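PDB 5ZWT: acyl carrier protein from Leishmania major, which probably carries growing acyl chains on a phosphopantetheine arm during fatty acid biosynthesis. Local coordinates for residues T9-V14 against Q67-A72. The protein carries 1 engineered substitution. Sequence-based numbering, arbitrary orientation.
Sequences TRVLEV and QSIPDA
Ile-69, in the first turn of helix 69-78, packs against Val-11 and Leu-12 of helix 3-16. Between residues 9-14 and 67-72, the nearest CA atoms are those of Val-11 and Ile-69, 7.2 Å apart. No hydrogen bond crosses the contact; it is wholly aliphatic. Ile-69 can be followed outward. Its CB points toward helix 3-16 and splits into two branches. The short branch, CG2, meets Val-11 CG1 at 4.1 Å. The long branch starts at CG1, which is anti to the carbonyl carbon (chi1 -69°). It then runs extended, with chi2 at -169°, to CD1. That terminal methyl meets Leu-12 CD2 at 3.8 Å. One side chain thus touches two successive residues of helix 3-16, one with each branch. The side chains of Val-11 and Ile-69 run alongside each other, pointing opposite ways, while Leu-12 lies across Ile-69 at about a right angle.

The same methyl of Val-11 has a second neighbour. Its CG1 reaches Ala-72 CB at 4.2 Å. Ala-72 lies one turn after Ile-69, so both residues present methyls to Val-11. Ser-68 is the N-cap of helix 69-78. Its OG accepts a hydrogen bond from Asp-71 N at 3.1 Å. Asp-71 OD2 in turn accepts from Gln-67 N at 3.0 Å, through its anti lone pair. These two bonds tie the incoming loop to the first turn.

Leu-8 and Val-15 extend the packing on Ile-69 along helix 3-16, and Ala-72 also touches Ile-50 of helix 40-53. The contact joins the first and last helices in the buried core of the acyl carrier protein helical bundle.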
ATOM      1  N   THR A   9      -5.424  -4.663  -2.526  1.00 29.21           N
ATOM      2  CA  THR A   9      -4.880  -4.855  -3.869  1.00 28.10           C
ATOM      3  C   THR A   9      -3.901  -6.016  -3.898  1.00 29.79           C
ATOM      4  O   THR A   9      -3.885  -6.828  -4.845  1.00 27.95           O
ATOM      5  CB  THR A   9      -4.185  -3.569  -4.328  1.00 30.84           C
ATOM      6  OG1 THR A   9      -5.124  -2.479  -4.368  1.00 29.83           O
ATOM      7  CG2 THR A   9      -3.550  -3.752  -5.696  1.00 29.95           C
ATOM      8  N   ARG A  10      -3.067  -6.120  -2.871  1.00 26.65           N
ATOM      9  CA  ARG A  10      -2.108  -7.208  -2.904  1.00 27.91           C
ATOM     10  C   ARG A  10      -2.756  -8.529  -2.502  1.00 27.28           C
ATOM     11  O   ARG A  10      -2.389  -9.569  -3.047  1.00 28.24           O
ATOM     12  CB  ARG A  10      -0.905  -6.859  -2.030  1.00 27.88           C
ATOM     13  CG  ARG A  10      -0.103  -5.664  -2.589  1.00 28.54           C
ATOM     14  CD  ARG A  10       0.838  -5.094  -1.548  1.00 30.59           C
ATOM     15  NE  ARG A  10       1.727  -6.104  -0.992  1.00 32.92           N
ATOM     16  CZ  ARG A  10       2.524  -5.884   0.054  1.00 35.96           C
ATOM     17  NH1 ARG A  10       2.534  -4.690   0.633  1.00 36.35           N
ATOM     18  NH2 ARG A  10       3.309  -6.850   0.521  1.00 36.44           N
ATOM     19  N   VAL A  11      -3.752  -8.513  -1.611  1.00 26.09           N
ATOM     20  CA  VAL A  11      -4.431  -9.778  -1.313  1.00 28.41           C
ATOM     21  C   VAL A  11      -5.172 -10.289  -2.539  1.00 28.39           C
ATOM     22  O   VAL A  11      -5.157 -11.496  -2.830  1.00 28.13           O
ATOM     23  CB  VAL A  11      -5.377  -9.639  -0.106  1.00 27.28           C
ATOM     24  CG1 VAL A  11      -6.215 -10.929   0.054  1.00 27.46           C
ATOM     25  CG2 VAL A  11      -4.570  -9.392   1.148  1.00 27.08           C
ATOM     26  N   LEU A  12      -5.792  -9.382  -3.305  1.00 27.50           N
ATOM     27  CA  LEU A  12      -6.562  -9.812  -4.473  1.00 29.19           C
ATOM     28  C   LEU A  12      -5.665 -10.522  -5.461  1.00 30.72           C
ATOM     29  O   LEU A  12      -6.064 -11.534  -6.046  1.00 31.88           O
ATOM     30  CB  LEU A  12      -7.256  -8.622  -5.153  1.00 26.32           C
ATOM     31  CG  LEU A  12      -8.472  -7.990  -4.458  1.00 27.62           C
ATOM     32  CD1 LEU A  12      -8.852  -6.701  -5.151  1.00 26.00           C
ATOM     33  CD2 LEU A  12      -9.651  -8.949  -4.440  1.00 26.17           C
ATOM     34  N   GLU A  13      -4.427 -10.044  -5.624  1.00 33.82           N
ATOM     35  CA  GLU A  13      -3.558 -10.656  -6.623  1.00 36.31           C
ATOM     36  C   GLU A  13      -2.997 -11.977  -6.129  1.00 32.70           C
ATOM     37  O   GLU A  13      -2.847 -12.926  -6.922  1.00 32.07           O
ATOM     38  CB  GLU A  13      -2.419  -9.700  -6.991  1.00 43.07           C
ATOM     39  CG  GLU A  13      -2.088  -9.661  -8.488  1.00 49.40           C
ATOM     40  CD  GLU A  13      -3.256  -9.159  -9.325  1.00 55.11           C
ATOM     41  OE1 GLU A  13      -3.885  -8.154  -8.934  1.00 60.63           O
ATOM     42  OE2 GLU A  13      -3.563  -9.786 -10.361  1.00 56.98           O
ATOM     43  N   VAL A  14      -2.760 -12.097  -4.821  1.00 30.83           N
ATOM     44  CA  VAL A  14      -2.375 -13.393  -4.271  1.00 30.52           C
ATOM     45  C   VAL A  14      -3.470 -14.419  -4.536  1.00 28.07           C
ATOM     46  O   VAL A  14      -3.199 -15.538  -4.989  1.00 28.84           O
ATOM     47  CB  VAL A  14      -2.069 -13.283  -2.764  1.00 28.82           C
ATOM     48  CG1 VAL A  14      -1.888 -14.679  -2.160  1.00 28.77           C
ATOM     49  CG2 VAL A  14      -0.809 -12.446  -2.565  1.00 27.79           C
ATOM     50  N   GLN A  67     -11.087 -16.653   6.527  1.00 40.10           N
ATOM     51  CA  GLN A  67     -11.870 -17.491   5.623  1.00 40.06           C
ATOM     52  C   GLN A  67     -12.431 -16.718   4.433  1.00 36.23           C
ATOM     53  O   GLN A  67     -13.248 -17.260   3.676  1.00 34.13           O
ATOM     54  CB  GLN A  67     -13.015 -18.177   6.382  1.00 44.93           C
ATOM     55  CG  GLN A  67     -12.568 -19.165   7.446  1.00 49.19           C
ATOM     56  CD  GLN A  67     -11.885 -20.382   6.844  1.00 51.30           C
ATOM     57  OE1 GLN A  67     -12.192 -20.786   5.721  1.00 54.04           O
ATOM     58  NE2 GLN A  67     -10.984 -21.000   7.609  1.00 52.90           N
ATOM     59  N   SER A  68     -12.026 -15.475   4.250  1.00 34.22           N
ATOM     60  CA  SER A  68     -12.531 -14.647   3.168  1.00 32.75           C
ATOM     61  C   SER A  68     -11.505 -13.559   2.925  1.00 32.37           C
ATOM     62  O   SER A  68     -10.617 -13.324   3.751  1.00 31.38           O
ATOM     63  CB  SER A  68     -13.882 -14.033   3.526  1.00 33.98           C
ATOM     64  OG  SER A  68     -13.701 -13.044   4.541  1.00 34.05           O
ATOM     65  N   ILE A  69     -11.657 -12.860   1.807  1.00 31.12           N
ATOM     66  CA  ILE A  69     -10.757 -11.743   1.537  1.00 29.95           C
ATOM     67  C   ILE A  69     -10.965 -10.616   2.546  1.00 30.61           C
ATOM     68  O   ILE A  69      -9.967 -10.037   3.008  1.00 30.47           O
ATOM     69  CB  ILE A  69     -10.873 -11.283   0.074  1.00 30.11           C
ATOM     70  CG1 ILE A  69     -10.280 -12.399  -0.817  1.00 29.30           C
ATOM     71  CG2 ILE A  69     -10.171  -9.943  -0.139  1.00 29.83           C
ATOM     72  CD1 ILE A  69     -10.067 -11.994  -2.264  1.00 28.26           C
ATOM     73  N   PRO A  70     -12.200 -10.260   2.940  1.00 33.12           N
ATOM     74  CA  PRO A  70     -12.322  -9.292   4.047  1.00 34.24           C
ATOM     75  C   PRO A  70     -11.603  -9.741   5.315  1.00 35.61           C
ATOM     76  O   PRO A  70     -10.942  -8.922   5.960  1.00 34.52           O
ATOM     77  CB  PRO A  70     -13.841  -9.174   4.249  1.00 34.61           C
ATOM     78  CG  PRO A  70     -14.426  -9.493   2.918  1.00 33.81           C
ATOM     79  CD  PRO A  70     -13.491 -10.492   2.269  1.00 32.13           C
ATOM     80  N   ASP A  71     -11.683 -11.023   5.678  1.00 35.43           N
ATOM     81  CA  ASP A  71     -10.970 -11.487   6.870  1.00 36.84           C
ATOM     82  C   ASP A  71      -9.475 -11.223   6.738  1.00 36.01           C
ATOM     83  O   ASP A  71      -8.831 -10.724   7.673  1.00 36.96           O
ATOM     84  CB  ASP A  71     -11.208 -12.987   7.121  1.00 36.23           C
ATOM     85  CG  ASP A  71     -12.638 -13.320   7.526  1.00 38.34           C
ATOM     86  OD1 ASP A  71     -13.380 -12.404   7.964  1.00 39.09           O
ATOM     87  OD2 ASP A  71     -12.995 -14.528   7.469  1.00 37.21           O
ATOM     88  N   ALA A  72      -8.905 -11.548   5.573  1.00 33.71           N
ATOM     89  CA  ALA A  72      -7.475 -11.360   5.362  1.00 33.46           C
ATOM     90  C   ALA A  72      -7.090  -9.890   5.387  1.00 35.17           C
ATOM     91  O   ALA A  72      -6.094  -9.517   6.018  1.00 34.21           O
ATOM     92  CB  ALA A  72      -7.044 -11.971   4.025  1.00 31.26           C
TER